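Long-range contact in ABC transporter (PDB 4G68), which probably captures xylan-derived oligosaccharides outside the cell as the solute-binding component of an ABC transporter: residues 205-217 and 302-316. Residues are numbered along the deposited sequence; the frame is centred on the assembly and turned at random.
Sequences WYYDMIALREGGV and FPTIEGGKGDPTEYI
The R213 side chain reaches from helix 201-215 into loop 302-316, between F302, P303 and E314. Past CB, its CG lies 3.8 Å from I305 CD1. CD passes 3.4 Å from P303 O. The chain bends at chi2 (-90°) and is extended at chi3, which carries the guanidinium in among the loop carbonyls. NE then donates to P303 O (3.0 Å), almost in the guanidinium plane. NH2 gives a straighter bond to F302 O (2.9 Å, 168°) and a second one to water 1. NH1 donates to E314 O (2.8 Å), which also accepts from that water. The guanidinium is thus clamped by three carbonyls, with M209 SD over one face and P312 C over the other, toward its rim. The contact lies in the solute-binding-protein fold (periplasmic-binding-protein clan), where loop 302-316 connects strands 297-300 and 317-325 and packs on helix 201-215. M209 CG sits over the F302 ring, 3.6 Å from its centroid, a CH-pi contact. I316 CG2 lies over the six-membered ring of W205. At the helix C-terminus, G310 N donates to R213 O (3.1 Å) and K309 N to E214 O (3.0 Å, 175°). E214 OE2 forms a salt bridge with K241 NZ. Beyond G216, E314 OE2 accepts a weak bond from V217 N.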
# COMPACT_ATOMS: atom_id res chain seq x y z
N TRP C 205 -7.05 3.97 -3.97
CA TRP C 205 -5.93 3.73 -4.97
C TRP C 205 -6.16 4.09 -6.46
O TRP C 205 -5.29 4.74 -7.14
CB TRP C 205 -5.41 2.29 -4.83
CG TRP C 205 -4.50 2.19 -3.65
CD1 TRP C 205 -4.81 2.44 -2.31
CD2 TRP C 205 -3.05 1.92 -3.67
NE1 TRP C 205 -3.67 2.38 -1.53
CE2 TRP C 205 -2.59 2.08 -2.28
CE3 TRP C 205 -2.13 1.65 -4.66
CZ2 TRP C 205 -1.27 1.86 -1.92
CZ3 TRP C 205 -0.82 1.44 -4.31
CH2 TRP C 205 -0.38 1.55 -2.97
N TYR C 206 -7.31 3.64 -6.99
CA TYR C 206 -7.69 3.92 -8.35
C TYR C 206 -7.82 5.41 -8.52
O TYR C 206 -7.21 5.97 -9.45
CB TYR C 206 -9.05 3.23 -8.69
CG TYR C 206 -9.04 1.75 -8.87
CD1 TYR C 206 -9.55 1.20 -10.05
CD2 TYR C 206 -8.66 0.87 -7.84
CE1 TYR C 206 -9.59 -0.16 -10.24
CE2 TYR C 206 -8.72 -0.52 -8.02
CZ TYR C 206 -9.21 -1.01 -9.22
OH TYR C 206 -9.26 -2.38 -9.49
N TYR C 207 -8.56 6.07 -7.61
CA TYR C 207 -8.80 7.52 -7.77
C TYR C 207 -7.52 8.31 -7.60
O TYR C 207 -7.18 9.15 -8.42
CB TYR C 207 -9.86 8.08 -6.73
CG TYR C 207 -9.91 9.55 -6.88
CD1 TYR C 207 -10.76 10.14 -7.82
CD2 TYR C 207 -9.01 10.37 -6.19
CE1 TYR C 207 -10.73 11.53 -8.02
CE2 TYR C 207 -8.95 11.72 -6.40
CZ TYR C 207 -9.83 12.32 -7.29
OH TYR C 207 -9.78 13.69 -7.44
N ASP C 208 -6.81 8.07 -6.49
CA ASP C 208 -5.44 8.66 -6.33
C ASP C 208 -4.54 8.55 -7.55
O ASP C 208 -3.93 9.55 -7.97
CB ASP C 208 -4.72 8.05 -5.14
CG ASP C 208 -5.40 8.32 -3.83
OD1 ASP C 208 -6.42 8.99 -3.85
OD2 ASP C 208 -4.94 7.82 -2.76
N MET C 209 -4.46 7.33 -8.11
CA MET C 209 -3.58 7.11 -9.28
C MET C 209 -4.00 7.98 -10.44
O MET C 209 -3.15 8.57 -11.11
CB MET C 209 -3.55 5.66 -9.79
CG MET C 209 -3.27 5.66 -11.33
SD MET C 209 -1.52 6.08 -11.62
CE MET C 209 -0.82 4.98 -10.37
N ILE C 210 -5.31 8.01 -10.69
CA ILE C 210 -5.83 8.77 -11.80
C ILE C 210 -5.56 10.26 -11.57
O ILE C 210 -5.03 10.90 -12.49
CB ILE C 210 -7.33 8.46 -12.12
CG1 ILE C 210 -7.57 6.94 -12.34
CG2 ILE C 210 -7.77 9.33 -13.31
CD1 ILE C 210 -9.07 6.51 -12.11
N ALA C 211 -5.81 10.77 -10.35
CA ALA C 211 -5.43 12.20 -9.97
C ALA C 211 -3.94 12.43 -10.21
O ALA C 211 -3.52 13.49 -10.70
CB ALA C 211 -5.83 12.51 -8.50
N LEU C 212 -3.11 11.45 -9.91
CA LEU C 212 -1.63 11.65 -10.20
C LEU C 212 -1.31 11.74 -11.67
O LEU C 212 -0.49 12.59 -12.12
CB LEU C 212 -0.81 10.58 -9.52
CG LEU C 212 0.70 10.55 -9.41
CD1 LEU C 212 1.08 9.17 -8.89
CD2 LEU C 212 1.41 10.69 -10.71
N ARG C 213 -2.01 10.92 -12.45
CA ARG C 213 -1.87 11.02 -13.89
C ARG C 213 -2.45 12.33 -14.46
O ARG C 213 -1.83 12.89 -15.36
CB ARG C 213 -2.49 9.82 -14.56
CG ARG C 213 -1.70 8.58 -14.25
CD ARG C 213 -0.64 8.37 -15.23
NE ARG C 213 -0.02 7.03 -15.09
CZ ARG C 213 1.05 6.76 -14.34
NH1 ARG C 213 1.65 7.75 -13.65
NH2 ARG C 213 1.58 5.51 -14.32
N GLU C 214 -3.58 12.81 -13.93
CA GLU C 214 -4.26 14.05 -14.47
C GLU C 214 -3.53 15.35 -14.12
O GLU C 214 -3.41 16.28 -14.95
CB GLU C 214 -5.70 14.19 -13.98
CG GLU C 214 -6.73 13.11 -14.41
CD GLU C 214 -7.26 13.31 -15.83
OE1 GLU C 214 -6.52 13.84 -16.70
OE2 GLU C 214 -8.41 12.87 -16.10
N GLY C 215 -3.05 15.43 -12.89
CA GLY C 215 -2.53 16.69 -12.33
C GLY C 215 -1.02 16.73 -12.11
O GLY C 215 -0.47 17.82 -11.97
N GLY C 216 -0.36 15.57 -12.09
CA GLY C 216 1.04 15.42 -11.67
C GLY C 216 1.29 15.42 -10.16
O GLY C 216 0.38 15.71 -9.41
N VAL C 217 2.55 15.13 -9.74
CA VAL C 217 2.89 14.94 -8.34
C VAL C 217 2.77 16.19 -7.47
O VAL C 217 2.44 16.09 -6.25
CB VAL C 217 4.24 14.19 -8.09
CG1 VAL C 217 5.46 14.97 -8.55
CG2 VAL C 217 4.34 13.72 -6.65
N PHE C 302 0.46 1.92 -14.28
CA PHE C 302 -0.89 2.38 -14.68
C PHE C 302 -0.70 3.11 -16.00
O PHE C 302 0.38 3.67 -16.23
CB PHE C 302 -1.55 3.26 -13.61
CG PHE C 302 -3.04 3.43 -13.81
CD1 PHE C 302 -3.97 2.46 -13.33
CD2 PHE C 302 -3.51 4.52 -14.57
CE1 PHE C 302 -5.33 2.61 -13.55
CE2 PHE C 302 -4.87 4.67 -14.79
CZ PHE C 302 -5.78 3.74 -14.27
N PRO C 303 -1.71 3.03 -16.90
CA PRO C 303 -1.62 3.65 -18.20
C PRO C 303 -1.51 5.18 -18.16
O PRO C 303 -1.89 5.86 -17.17
CB PRO C 303 -2.97 3.27 -18.86
CG PRO C 303 -3.37 1.98 -18.27
CD PRO C 303 -2.79 2.00 -16.88
N THR C 304 -0.96 5.72 -19.26
CA THR C 304 -0.96 7.14 -19.50
C THR C 304 -2.34 7.69 -19.76
O THR C 304 -3.23 6.99 -20.23
CB THR C 304 -0.09 7.44 -20.72
OG1 THR C 304 -0.57 6.69 -21.83
CG2 THR C 304 1.35 6.99 -20.43
N ILE C 305 -2.51 8.97 -19.45
CA ILE C 305 -3.80 9.66 -19.65
C ILE C 305 -3.55 10.85 -20.54
O ILE C 305 -2.78 11.74 -20.16
CB ILE C 305 -4.46 10.03 -18.31
CG1 ILE C 305 -4.76 8.71 -17.55
CG2 ILE C 305 -5.71 10.89 -18.53
CD1 ILE C 305 -5.03 8.89 -16.09
N GLU C 306 -4.16 10.82 -21.74
CA GLU C 306 -4.00 11.88 -22.74
C GLU C 306 -4.39 13.21 -22.14
O GLU C 306 -5.43 13.32 -21.50
CB GLU C 306 -4.89 11.59 -23.96
CG GLU C 306 -4.65 12.51 -25.17
CD GLU C 306 -5.39 12.00 -26.41
OE1 GLU C 306 -4.74 11.44 -27.31
OE2 GLU C 306 -6.62 12.09 -26.45
N GLY C 307 -3.56 14.23 -22.28
CA GLY C 307 -3.97 15.54 -21.79
C GLY C 307 -3.61 15.80 -20.33
O GLY C 307 -3.64 16.96 -19.87
N GLY C 308 -3.26 14.72 -19.61
CA GLY C 308 -2.80 14.82 -18.23
C GLY C 308 -1.40 15.44 -18.07
O GLY C 308 -0.52 15.34 -18.95
N LYS C 309 -1.18 16.06 -16.92
CA LYS C 309 0.09 16.70 -16.64
C LYS C 309 1.15 15.76 -16.03
O LYS C 309 2.35 16.07 -16.04
CB LYS C 309 -0.12 17.93 -15.75
CG LYS C 309 -0.87 19.06 -16.45
CD LYS C 309 -0.08 19.45 -17.72
CE LYS C 309 -0.96 20.14 -18.67
NZ LYS C 309 -2.21 19.27 -18.82
N GLY C 310 0.72 14.62 -15.49
CA GLY C 310 1.67 13.69 -14.86
C GLY C 310 2.71 13.14 -15.83
O GLY C 310 2.43 12.93 -17.02
N ASP C 311 3.93 12.95 -15.33
CA ASP C 311 4.91 12.13 -16.04
C ASP C 311 4.42 10.67 -15.97
O ASP C 311 3.97 10.27 -14.91
CB ASP C 311 6.25 12.24 -15.33
CG ASP C 311 7.32 11.35 -15.97
OD1 ASP C 311 7.19 10.10 -15.98
OD2 ASP C 311 8.34 11.90 -16.44
N PRO C 312 4.52 9.87 -17.07
CA PRO C 312 3.94 8.51 -17.07
C PRO C 312 4.59 7.50 -16.12
O PRO C 312 4.10 6.35 -16.00
CB PRO C 312 4.16 8.03 -18.53
CG PRO C 312 4.10 9.30 -19.29
CD PRO C 312 4.89 10.28 -18.44
N THR C 313 5.70 7.90 -15.49
CA THR C 313 6.46 7.00 -14.60
C THR C 313 6.19 7.26 -13.09
O THR C 313 6.67 6.51 -12.22
CB THR C 313 7.97 7.15 -14.79
OG1 THR C 313 8.35 8.43 -14.28
CG2 THR C 313 8.41 7.01 -16.30
N GLU C 314 5.48 8.33 -12.77
CA GLU C 314 5.12 8.61 -11.37
C GLU C 314 4.22 7.50 -10.86
O GLU C 314 3.35 6.99 -11.58
CB GLU C 314 4.40 9.97 -11.21
CG GLU C 314 5.05 11.18 -11.90
CD GLU C 314 4.22 12.46 -11.79
OE1 GLU C 314 3.01 12.39 -11.57
OE2 GLU C 314 4.78 13.59 -11.87
N TYR C 315 4.39 7.16 -9.58
CA TYR C 315 3.58 6.11 -8.97
C TYR C 315 3.05 6.49 -7.60
O TYR C 315 3.60 7.39 -6.94
CB TYR C 315 4.34 4.79 -8.97
CG TYR C 315 5.56 4.72 -8.09
CD1 TYR C 315 6.83 5.08 -8.57
CD2 TYR C 315 5.46 4.21 -6.79
CE1 TYR C 315 7.97 4.98 -7.76
CE2 TYR C 315 6.57 4.13 -5.95
CZ TYR C 315 7.83 4.52 -6.43
OH TYR C 315 8.91 4.37 -5.60
N ILE C 316 1.92 5.89 -7.24
CA ILE C 316 1.43 5.98 -5.88
C ILE C 316 2.20 4.92 -5.09
O ILE C 316 2.25 3.73 -5.46
CB ILE C 316 -0.10 5.72 -5.83
CG1 ILE C 316 -0.87 6.79 -6.64
CG2 ILE C 316 -0.62 5.53 -4.39
CD1 ILE C 316 -1.03 8.11 -5.92
O HOH W 1 3.56 4.18 -12.35